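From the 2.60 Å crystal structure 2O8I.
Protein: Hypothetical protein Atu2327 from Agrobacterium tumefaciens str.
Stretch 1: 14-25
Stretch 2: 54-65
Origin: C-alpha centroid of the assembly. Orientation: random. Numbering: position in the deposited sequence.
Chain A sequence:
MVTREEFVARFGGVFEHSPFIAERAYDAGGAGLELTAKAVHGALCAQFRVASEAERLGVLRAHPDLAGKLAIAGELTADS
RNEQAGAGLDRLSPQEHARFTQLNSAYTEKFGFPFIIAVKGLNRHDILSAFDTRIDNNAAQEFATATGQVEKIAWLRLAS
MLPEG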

# COMPACT_ATOMS: atom_id res chain seq x y z
N VAL A 14 -6.55 -7.98 -2.21
CA VAL A 14 -6.52 -8.48 -0.84
C VAL A 14 -5.19 -9.22 -0.61
O VAL A 14 -4.60 -9.19 0.47
CB VAL A 14 -7.78 -9.39 -0.54
CG1 VAL A 14 -7.60 -10.23 0.73
CG2 VAL A 14 -9.04 -8.54 -0.46
N PHE A 15 -4.75 -9.94 -1.63
CA PHE A 15 -3.39 -10.40 -1.72
C PHE A 15 -2.79 -9.37 -2.64
O PHE A 15 -3.13 -9.27 -3.82
CB PHE A 15 -3.33 -11.84 -2.30
CG PHE A 15 -3.82 -12.89 -1.35
CD1 PHE A 15 -5.17 -13.07 -1.13
CD2 PHE A 15 -2.95 -13.65 -0.63
CE1 PHE A 15 -5.66 -14.05 -0.21
CE2 PHE A 15 -3.41 -14.61 0.29
CZ PHE A 15 -4.78 -14.80 0.48
N GLU A 16 -1.90 -8.58 -2.08
CA GLU A 16 -1.37 -7.43 -2.72
C GLU A 16 -0.81 -7.73 -4.11
O GLU A 16 -0.12 -8.71 -4.28
CB GLU A 16 -0.31 -6.83 -1.81
CG GLU A 16 -0.01 -5.42 -2.19
CD GLU A 16 -0.82 -4.44 -1.41
OE1 GLU A 16 -1.42 -4.82 -0.40
OE2 GLU A 16 -0.82 -3.28 -1.76
N HIS A 17 -1.14 -6.89 -5.10
CA HIS A 17 -0.69 -7.07 -6.47
C HIS A 17 -0.90 -8.49 -6.99
O HIS A 17 -0.25 -8.90 -7.98
CB HIS A 17 0.78 -6.63 -6.65
CG HIS A 17 1.03 -5.19 -6.27
ND1 HIS A 17 1.67 -4.85 -5.10
CD2 HIS A 17 0.67 -4.02 -6.86
CE1 HIS A 17 1.71 -3.53 -4.99
NE2 HIS A 17 1.11 -3.00 -6.04
N SER A 18 -1.84 -9.24 -6.40
CA SER A 18 -2.08 -10.62 -6.85
C SER A 18 -3.53 -10.92 -7.37
O SER A 18 -4.24 -11.83 -6.86
CB SER A 18 -1.59 -11.57 -5.77
OG SER A 18 -0.27 -11.17 -5.41
N PRO A 19 -3.98 -10.14 -8.41
CA PRO A 19 -5.33 -10.33 -8.91
C PRO A 19 -5.60 -11.76 -9.36
O PRO A 19 -6.73 -12.20 -9.26
CB PRO A 19 -5.43 -9.32 -10.08
CG PRO A 19 -4.02 -8.99 -10.45
CD PRO A 19 -3.26 -9.09 -9.16
N PHE A 20 -4.58 -12.51 -9.78
CA PHE A 20 -4.82 -13.92 -10.21
C PHE A 20 -5.50 -14.74 -9.11
O PHE A 20 -6.29 -15.65 -9.43
CB PHE A 20 -3.54 -14.60 -10.71
CG PHE A 20 -2.64 -15.10 -9.61
CD1 PHE A 20 -1.71 -14.24 -9.00
CD2 PHE A 20 -2.73 -16.40 -9.16
CE1 PHE A 20 -0.87 -14.71 -7.94
CE2 PHE A 20 -1.92 -16.87 -8.11
CZ PHE A 20 -1.00 -16.03 -7.50
N ILE A 21 -5.20 -14.45 -7.84
CA ILE A 21 -5.88 -15.12 -6.71
C ILE A 21 -7.39 -14.94 -6.85
O ILE A 21 -8.15 -15.92 -6.74
CB ILE A 21 -5.41 -14.60 -5.33
CG1 ILE A 21 -3.93 -14.92 -5.10
CG2 ILE A 21 -6.19 -15.24 -4.19
CD1 ILE A 21 -3.66 -16.38 -4.88
N ALA A 22 -7.82 -13.70 -7.16
CA ALA A 22 -9.23 -13.35 -7.24
C ALA A 22 -9.85 -13.89 -8.51
O ALA A 22 -10.99 -14.30 -8.47
CB ALA A 22 -9.42 -11.85 -7.12
N GLU A 23 -9.11 -13.86 -9.64
CA GLU A 23 -9.58 -14.43 -10.92
C GLU A 23 -9.92 -15.92 -10.74
O GLU A 23 -11.03 -16.36 -11.07
CB GLU A 23 -8.48 -14.39 -11.99
CG GLU A 23 -7.83 -13.07 -12.27
CD GLU A 23 -8.49 -12.36 -13.41
OE1 GLU A 23 -9.37 -13.00 -14.07
OE2 GLU A 23 -8.16 -11.16 -13.64
N ARG A 24 -8.99 -16.70 -10.21
CA ARG A 24 -9.22 -18.11 -10.02
C ARG A 24 -10.33 -18.37 -9.04
O ARG A 24 -11.16 -19.27 -9.27
CB ARG A 24 -7.98 -18.82 -9.54
CG ARG A 24 -6.89 -18.78 -10.56
CD ARG A 24 -5.69 -19.55 -10.05
NE ARG A 24 -4.60 -19.32 -10.98
CZ ARG A 24 -3.33 -19.58 -10.71
NH1 ARG A 24 -2.99 -20.05 -9.51
NH2 ARG A 24 -2.41 -19.33 -11.65
N ALA A 25 -10.37 -17.61 -7.94
CA ALA A 25 -11.50 -17.76 -6.99
C ALA A 25 -12.83 -17.54 -7.72
O ALA A 25 -13.82 -18.19 -7.38
CB ALA A 25 -11.39 -16.81 -5.83
N ALA A 54 6.27 -21.23 -6.87
CA ALA A 54 6.71 -19.98 -7.51
C ALA A 54 5.68 -18.86 -7.33
O ALA A 54 6.03 -17.72 -7.01
CB ALA A 54 7.00 -20.18 -9.01
N GLU A 55 4.40 -19.19 -7.53
CA GLU A 55 3.34 -18.19 -7.46
C GLU A 55 3.19 -17.65 -6.04
O GLU A 55 3.13 -16.43 -5.86
CB GLU A 55 2.01 -18.74 -8.01
CG GLU A 55 2.01 -18.96 -9.54
CD GLU A 55 0.76 -19.73 -10.03
OE1 GLU A 55 0.20 -20.55 -9.24
OE2 GLU A 55 0.35 -19.51 -11.21
N ARG A 56 3.19 -18.53 -5.05
CA ARG A 56 3.19 -18.14 -3.66
C ARG A 56 4.41 -17.25 -3.31
O ARG A 56 4.28 -16.23 -2.60
CB ARG A 56 3.10 -19.36 -2.76
CG ARG A 56 1.74 -20.06 -2.90
CD ARG A 56 1.75 -21.56 -2.50
NE ARG A 56 2.24 -21.80 -1.14
CZ ARG A 56 1.55 -21.54 -0.02
NH1 ARG A 56 0.32 -21.04 -0.06
NH2 ARG A 56 2.12 -21.78 1.16
N LEU A 57 5.57 -17.61 -3.85
CA LEU A 57 6.78 -16.80 -3.65
C LEU A 57 6.61 -15.40 -4.26
O LEU A 57 7.07 -14.39 -3.66
CB LEU A 57 8.03 -17.49 -4.21
CG LEU A 57 9.34 -16.74 -3.96
CD1 LEU A 57 9.68 -16.70 -2.46
CD2 LEU A 57 10.51 -17.38 -4.75
N GLY A 58 5.93 -15.34 -5.41
CA GLY A 58 5.57 -14.06 -6.04
C GLY A 58 4.67 -13.19 -5.16
O GLY A 58 4.79 -11.96 -5.14
N VAL A 59 3.79 -13.82 -4.40
CA VAL A 59 2.85 -13.07 -3.57
C VAL A 59 3.62 -12.45 -2.44
O VAL A 59 3.40 -11.29 -2.10
CB VAL A 59 1.73 -13.99 -3.02
CG1 VAL A 59 0.94 -13.31 -1.91
CG2 VAL A 59 0.81 -14.49 -4.17
N LEU A 60 4.54 -13.22 -1.85
CA LEU A 60 5.35 -12.72 -0.73
C LEU A 60 6.16 -11.53 -1.17
O LEU A 60 6.24 -10.53 -0.47
CB LEU A 60 6.29 -13.81 -0.25
CG LEU A 60 5.90 -14.73 0.91
CD1 LEU A 60 4.44 -14.95 1.07
CD2 LEU A 60 6.62 -16.04 0.79
N ARG A 61 6.75 -11.65 -2.35
CA ARG A 61 7.62 -10.62 -2.85
C ARG A 61 6.87 -9.36 -3.22
O ARG A 61 7.46 -8.30 -3.22
CB ARG A 61 8.41 -11.15 -4.04
CG ARG A 61 9.45 -12.18 -3.64
CD ARG A 61 10.31 -12.57 -4.80
NE ARG A 61 11.54 -13.19 -4.32
CZ ARG A 61 12.28 -14.06 -5.03
NH1 ARG A 61 11.88 -14.43 -6.23
NH2 ARG A 61 13.39 -14.58 -4.51
N ALA A 62 5.59 -9.46 -3.55
CA ALA A 62 4.81 -8.28 -3.96
C ALA A 62 4.27 -7.53 -2.73
O ALA A 62 3.90 -6.36 -2.81
CB ALA A 62 3.65 -8.68 -4.89
N HIS A 63 4.21 -8.23 -1.59
CA HIS A 63 3.66 -7.65 -0.40
C HIS A 63 4.44 -6.41 0.11
O HIS A 63 5.67 -6.37 0.08
CB HIS A 63 3.59 -8.72 0.67
CG HIS A 63 2.66 -8.38 1.78
ND1 HIS A 63 1.36 -8.82 1.81
CD2 HIS A 63 2.83 -7.62 2.89
CE1 HIS A 63 0.77 -8.37 2.90
NE2 HIS A 63 1.64 -7.64 3.58
N PRO A 64 3.72 -5.35 0.52
CA PRO A 64 4.45 -4.17 0.98
C PRO A 64 5.19 -4.40 2.29
O PRO A 64 4.75 -5.21 3.15
CB PRO A 64 3.34 -3.12 1.20
CG PRO A 64 2.09 -3.90 1.33
CD PRO A 64 2.25 -5.14 0.51
N ASP A 65 6.30 -3.68 2.44
CA ASP A 65 7.04 -3.70 3.69
C ASP A 65 6.36 -2.83 4.76
O ASP A 65 5.49 -1.99 4.47
CB ASP A 65 8.51 -3.30 3.48
CG ASP A 65 8.66 -1.93 2.87
OD1 ASP A 65 7.76 -1.09 2.92
OD2 ASP A 65 9.72 -1.67 2.33
O HOH W 1 -0.70 -9.71 0.28

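This is a small, mixed contact, with an apolar centre around Val59, in which a turn and the start of a helix lie against a second helix and the residues that follow it, with a salt bridge at one end and a water bridge at the other. The two helix axes approach no closer than 11.9 Å, with 131° between their N-to-C directions, and side chains and the turn bridge the space between the stretches. The backbones come nearest at the turn, where Glu16 CA lies 5.5 Å from His63 CA.

Val59 is the hub. Its branched, compact side chain offers a methyl to each of the two phenylalanine rings: Val59 CG1 lies 4.1 Å from Phe15 CD2, and Val59 CG2 lies 4.1 Å from Phe20 CZ, both at the ring edges. The type II turn from Phe15 to Ser18 is closed by Ser18 N bonding to Phe15 O, while Ser18 OG donates to Glu16 O (2.7 Å), satisfying a hydroxyl in a buried place.

Ala62, with only a methyl, lies close under the turn, Ala62 CB being 3.8 Å from Glu16 O. The aliphatic part of Glu16 packs on proline, Glu16 CG to Pro64 CD at 3.5 Å, and a water joins Glu16 N (2.9 Å) to His63 ND1 (2.7 Å).

At the far end, extended Arg24 meets Glu55 in a two-pronged salt bridge: Arg24 NH2 to Glu55 OE2 at 2.8 Å and Arg24 NH1 to Glu55 OE1 at 3.2 Å, both nearly linear.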